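Local atomic coordinates of peptidoglycan glycosyltransferase (Atopobium parvulum, PDB entry 4OVD), a protein that belongs to the penicillin-binding protein family and pairs a dimerisation domain with a transpeptidase-type domain. Residues 484-496 / 508-520. Residues are numbered along the deposited sequence; the frame is centred on the assembly and turned at random.
Sequences GYTVAGKTGTGQQ and SGFVASFCGIVNP
Gly509 O takes the N-H of Gln496 at 2.9 Å in a nearly straight bond, just ahead of two antiparallel strands, 487-495 and 510-518, in the five-stranded sheet of the penicillin-binding transpeptidase domain. Strand 487-495 is an outermost strand, carrying the Lys-Thr-Gly sequence familiar in this family at Lys490 to Gly492. The Phe510 ring runs alongside Thr493, its CD1 3.9 Å from the methyl CG2. Val511 then exchanges two backbone bonds with Gly494, and Ser513 does the same with Gly492 while its hydroxyl bonds Tyr528. Phe514, with CG anti to its backbone N (chi1 -177°), swings its ring across the neighbouring strand: Thr491 CG2 meets the edge, 3.7 Å from CD1, and CZ comes 3.9 Å from Gly489 CA. Cys515 pairs with Lys490, whose NZ reaches Thr491 O and Ser351 OG. Gly516 faces Gly489 in a non-hydrogen-bonded pair, CA atoms 4.0 Å apart, and the Phe514 ring takes up the space where a side chain on either would lie. Beyond Ile517, paired with Ala488, Val518 touches the Tyr485 ring. Asn519 finishes the pairing, its OD1 accepting the Thr486 N-H at 2.8 Å (173° at the hydrogen), while ND2 lies at the Tyr485 ring edge, 3.4 Å from CD2.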
loop_
_atom_site.group_PDB
_atom_site.type_symbol
_atom_site.label_atom_id
_atom_site.label_comp_id
_atom_site.label_asym_id
_atom_site.label_seq_id
_atom_site.Cartn_x
_atom_site.Cartn_y
_atom_site.Cartn_z
ATOM N N GLY A 484 -19.441 -15.413 -0.029
ATOM C CA GLY A 484 -19.211 -15.911 1.347
ATOM C C GLY A 484 -18.454 -14.973 2.307
ATOM O O GLY A 484 -18.304 -15.275 3.494
ATOM N N TYR A 485 -17.991 -13.810 1.828
ATOM C CA TYR A 485 -17.244 -12.906 2.693
ATOM C C TYR A 485 -17.802 -11.516 2.673
ATOM O O TYR A 485 -18.550 -11.162 1.811
ATOM C CB TYR A 485 -15.797 -12.835 2.202
ATOM C CG TYR A 485 -15.028 -14.141 2.290
ATOM C CD1 TYR A 485 -15.070 -15.086 1.272
ATOM C CD2 TYR A 485 -14.223 -14.401 3.385
ATOM C CE1 TYR A 485 -14.348 -16.267 1.378
ATOM C CE2 TYR A 485 -13.508 -15.546 3.492
ATOM C CZ TYR A 485 -13.581 -16.479 2.496
ATOM O OH TYR A 485 -12.842 -17.594 2.665
ATOM N N THR A 486 -17.428 -10.700 3.632
ATOM C CA THR A 486 -17.838 -9.290 3.630
ATOM C C THR A 486 -16.634 -8.544 3.144
ATOM O O THR A 486 -15.567 -8.866 3.549
ATOM C CB THR A 486 -18.184 -8.773 5.031
ATOM O OG1 THR A 486 -19.348 -9.433 5.502
ATOM C CG2 THR A 486 -18.455 -7.296 4.980
ATOM N N VAL A 487 -16.798 -7.639 2.198
ATOM C CA VAL A 487 -15.690 -6.830 1.648
ATOM C C VAL A 487 -16.094 -5.376 1.733
ATOM O O VAL A 487 -17.158 -4.996 1.265
ATOM C CB VAL A 487 -15.390 -7.211 0.193
ATOM C CG1 VAL A 487 -14.331 -6.309 -0.465
ATOM C CG2 VAL A 487 -14.983 -8.651 0.144
ATOM N N ALA A 488 -15.287 -4.590 2.436
ATOM C CA ALA A 488 -15.494 -3.165 2.520
ATOM C C ALA A 488 -14.323 -2.597 1.683
ATOM O O ALA A 488 -13.184 -2.969 1.896
ATOM C CB ALA A 488 -15.363 -2.721 3.944
ATOM N N GLY A 489 -14.594 -1.777 0.700
ATOM C CA GLY A 489 -13.520 -1.261 -0.064
ATOM C C GLY A 489 -13.841 -0.022 -0.858
ATOM O O GLY A 489 -14.933 0.512 -0.782
ATOM N N LYS A 490 -12.864 0.399 -1.666
ATOM C CA LYS A 490 -13.002 1.578 -2.461
ATOM C C LYS A 490 -12.131 1.497 -3.732
ATOM O O LYS A 490 -10.986 1.070 -3.651
ATOM C CB LYS A 490 -12.550 2.799 -1.649
ATOM C CG LYS A 490 -12.720 4.082 -2.429
ATOM C CD LYS A 490 -14.174 4.504 -2.548
ATOM C CE LYS A 490 -14.369 5.845 -3.271
ATOM N NZ LYS A 490 -14.153 5.624 -4.715
ATOM N N THR A 491 -12.733 1.880 -4.868
ATOM C CA THR A 491 -12.059 1.991 -6.127
ATOM C C THR A 491 -11.412 3.365 -6.228
ATOM O O THR A 491 -11.763 4.298 -5.548
ATOM C CB THR A 491 -13.032 1.870 -7.272
ATOM O OG1 THR A 491 -14.155 2.735 -7.041
ATOM C CG2 THR A 491 -13.537 0.427 -7.408
ATOM N N GLY A 492 -10.414 3.462 -7.073
ATOM C CA GLY A 492 -9.780 4.694 -7.316
ATOM C C GLY A 492 -9.283 4.793 -8.732
ATOM O O GLY A 492 -8.918 3.813 -9.333
ATOM N N THR A 493 -9.313 6.016 -9.233
ATOM C CA THR A 493 -8.742 6.400 -10.448
ATOM C C THR A 493 -7.745 7.478 -10.028
ATOM O O THR A 493 -8.169 8.505 -9.521
ATOM C CB THR A 493 -9.756 7.061 -11.390
ATOM O OG1 THR A 493 -10.763 6.116 -11.697
ATOM C CG2 THR A 493 -9.035 7.488 -12.665
ATOM N N GLY A 494 -6.453 7.204 -10.193
ATOM C CA GLY A 494 -5.390 8.111 -9.876
ATOM C C GLY A 494 -4.557 8.476 -11.120
ATOM O O GLY A 494 -4.956 8.208 -12.238
ATOM N N GLN A 495 -3.452 9.188 -10.944
ATOM C CA GLN A 495 -2.674 9.550 -12.099
ATOM C C GLN A 495 -1.187 9.439 -11.905
ATOM O O GLN A 495 -0.642 9.595 -10.805
ATOM C CB GLN A 495 -2.905 11.003 -12.434
ATOM C CG GLN A 495 -4.297 11.466 -12.746
ATOM C CD GLN A 495 -4.679 11.282 -14.178
ATOM O OE1 GLN A 495 -3.835 11.183 -15.096
ATOM N NE2 GLN A 495 -5.959 11.227 -14.391
ATOM N N GLN A 496 -0.516 9.201 -13.008
ATOM C CA GLN A 496 0.915 9.224 -13.029
ATOM C C GLN A 496 1.387 10.693 -12.914
ATOM O O GLN A 496 0.724 11.644 -13.322
ATOM C CB GLN A 496 1.444 8.619 -14.317
ATOM C CG GLN A 496 1.157 7.139 -14.279
ATOM C CD GLN A 496 2.097 6.365 -15.123
ATOM O OE1 GLN A 496 2.315 6.689 -16.309
ATOM N NE2 GLN A 496 2.700 5.342 -14.511
ATOM N N SER A 508 -0.836 12.205 -18.928
ATOM C CA SER A 508 -0.524 11.371 -17.778
ATOM C C SER A 508 -1.431 10.137 -17.851
ATOM O O SER A 508 -2.646 10.288 -17.995
ATOM C CB SER A 508 -0.853 12.112 -16.479
ATOM O OG SER A 508 -0.681 11.251 -15.382
ATOM N N GLY A 509 -0.854 8.953 -17.690
ATOM C CA GLY A 509 -1.640 7.730 -17.652
ATOM C C GLY A 509 -2.450 7.655 -16.351
ATOM O O GLY A 509 -2.017 8.270 -15.289
ATOM N N PHE A 510 -3.632 6.991 -16.444
ATOM C CA PHE A 510 -4.464 6.729 -15.235
ATOM C C PHE A 510 -4.031 5.507 -14.471
ATOM O O PHE A 510 -3.627 4.466 -15.025
ATOM C CB PHE A 510 -5.943 6.544 -15.566
ATOM C CG PHE A 510 -6.522 7.657 -16.366
ATOM C CD1 PHE A 510 -7.060 8.775 -15.747
ATOM C CD2 PHE A 510 -6.522 7.594 -17.762
ATOM C CE1 PHE A 510 -7.596 9.811 -16.511
ATOM C CE2 PHE A 510 -7.044 8.633 -18.530
ATOM C CZ PHE A 510 -7.583 9.741 -17.894
ATOM N N VAL A 511 -4.280 5.549 -13.174
ATOM C CA VAL A 511 -3.920 4.452 -12.312
ATOM C C VAL A 511 -5.237 3.932 -11.792
ATOM O O VAL A 511 -6.081 4.707 -11.303
ATOM C CB VAL A 511 -3.064 4.974 -11.151
ATOM C CG1 VAL A 511 -2.797 3.861 -10.135
ATOM C CG2 VAL A 511 -1.756 5.534 -11.678
ATOM N N ALA A 512 -5.468 2.653 -11.962
ATOM C CA ALA A 512 -6.716 2.059 -11.482
ATOM C C ALA A 512 -6.358 1.281 -10.254
ATOM O O ALA A 512 -5.606 0.313 -10.354
ATOM C CB ALA A 512 -7.312 1.119 -12.525
ATOM N N SER A 513 -7.039 1.582 -9.158
ATOM C CA SER A 513 -6.750 0.982 -7.852
ATOM C C SER A 513 -7.964 0.483 -7.151
ATOM O O SER A 513 -9.061 0.954 -7.405
ATOM C CB SER A 513 -6.256 2.082 -6.933
ATOM O OG SER A 513 -5.035 2.559 -7.452
ATOM N N PHE A 514 -7.767 -0.529 -6.337
ATOM C CA PHE A 514 -8.791 -0.968 -5.481
ATOM C C PHE A 514 -8.128 -1.340 -4.134
ATOM O O PHE A 514 -7.143 -2.064 -4.138
ATOM C CB PHE A 514 -9.557 -2.183 -5.995
ATOM C CG PHE A 514 -10.675 -2.562 -5.080
ATOM C CD1 PHE A 514 -11.839 -1.881 -5.132
ATOM C CD2 PHE A 514 -10.526 -3.538 -4.127
ATOM C CE1 PHE A 514 -12.893 -2.234 -4.259
ATOM C CE2 PHE A 514 -11.568 -3.921 -3.255
ATOM C CZ PHE A 514 -12.734 -3.260 -3.347
ATOM N N CYS A 515 -8.704 -0.890 -3.019
ATOM C CA CYS A 515 -8.192 -1.268 -1.716
ATOM C C CYS A 515 -9.391 -1.825 -0.950
ATOM O O CYS A 515 -10.408 -1.123 -0.825
ATOM C CB CYS A 515 -7.593 -0.094 -0.949
ATOM S SG CYS A 515 -6.640 -0.716 0.516
ATOM N N GLY A 516 -9.294 -3.062 -0.474
ATOM C CA GLY A 516 -10.408 -3.709 0.255
ATOM C C GLY A 516 -10.005 -4.477 1.492
ATOM O O GLY A 516 -8.890 -4.929 1.609
ATOM N N ILE A 517 -10.945 -4.611 2.411
ATOM C CA ILE A 517 -10.745 -5.244 3.686
ATOM C C ILE A 517 -11.708 -6.414 3.672
ATOM O O ILE A 517 -12.893 -6.236 3.397
ATOM C CB ILE A 517 -11.142 -4.248 4.801
ATOM C CG1 ILE A 517 -10.303 -2.973 4.700
ATOM C CG2 ILE A 517 -10.967 -4.880 6.169
ATOM C CD1 ILE A 517 -10.850 -1.709 5.369
ATOM N N VAL A 518 -11.204 -7.610 3.930
ATOM C CA VAL A 518 -12.029 -8.810 3.919
ATOM C C VAL A 518 -12.429 -9.112 5.380
ATOM O O VAL A 518 -11.583 -9.030 6.254
ATOM C CB VAL A 518 -11.259 -10.006 3.311
ATOM C CG1 VAL A 518 -12.173 -11.198 3.151
ATOM C CG2 VAL A 518 -10.673 -9.654 1.957
ATOM N N ASN A 519 -13.717 -9.417 5.622
ATOM C CA ASN A 519 -14.270 -9.716 6.940
ATOM C C ASN A 519 -13.635 -8.806 7.930
ATOM O O ASN A 519 -12.800 -9.232 8.770
ATOM C CB ASN A 519 -14.048 -11.172 7.298
ATOM C CG ASN A 519 -14.843 -12.101 6.400
ATOM O OD1 ASN A 519 -15.634 -11.653 5.584
ATOM N ND2 ASN A 519 -14.648 -13.412 6.559
ATOM N N PRO A 520 -13.979 -7.518 7.807
ATOM C CA PRO A 520 -13.440 -6.450 8.616
ATOM C C PRO A 520 -13.562 -6.683 10.128
ATOM O O PRO A 520 -12.699 -6.221 10.869
ATOM C CB PRO A 520 -14.262 -5.253 8.176
ATOM C CG PRO A 520 -14.727 -5.621 6.802
ATOM C CD PRO A 520 -15.084 -7.031 6.957
#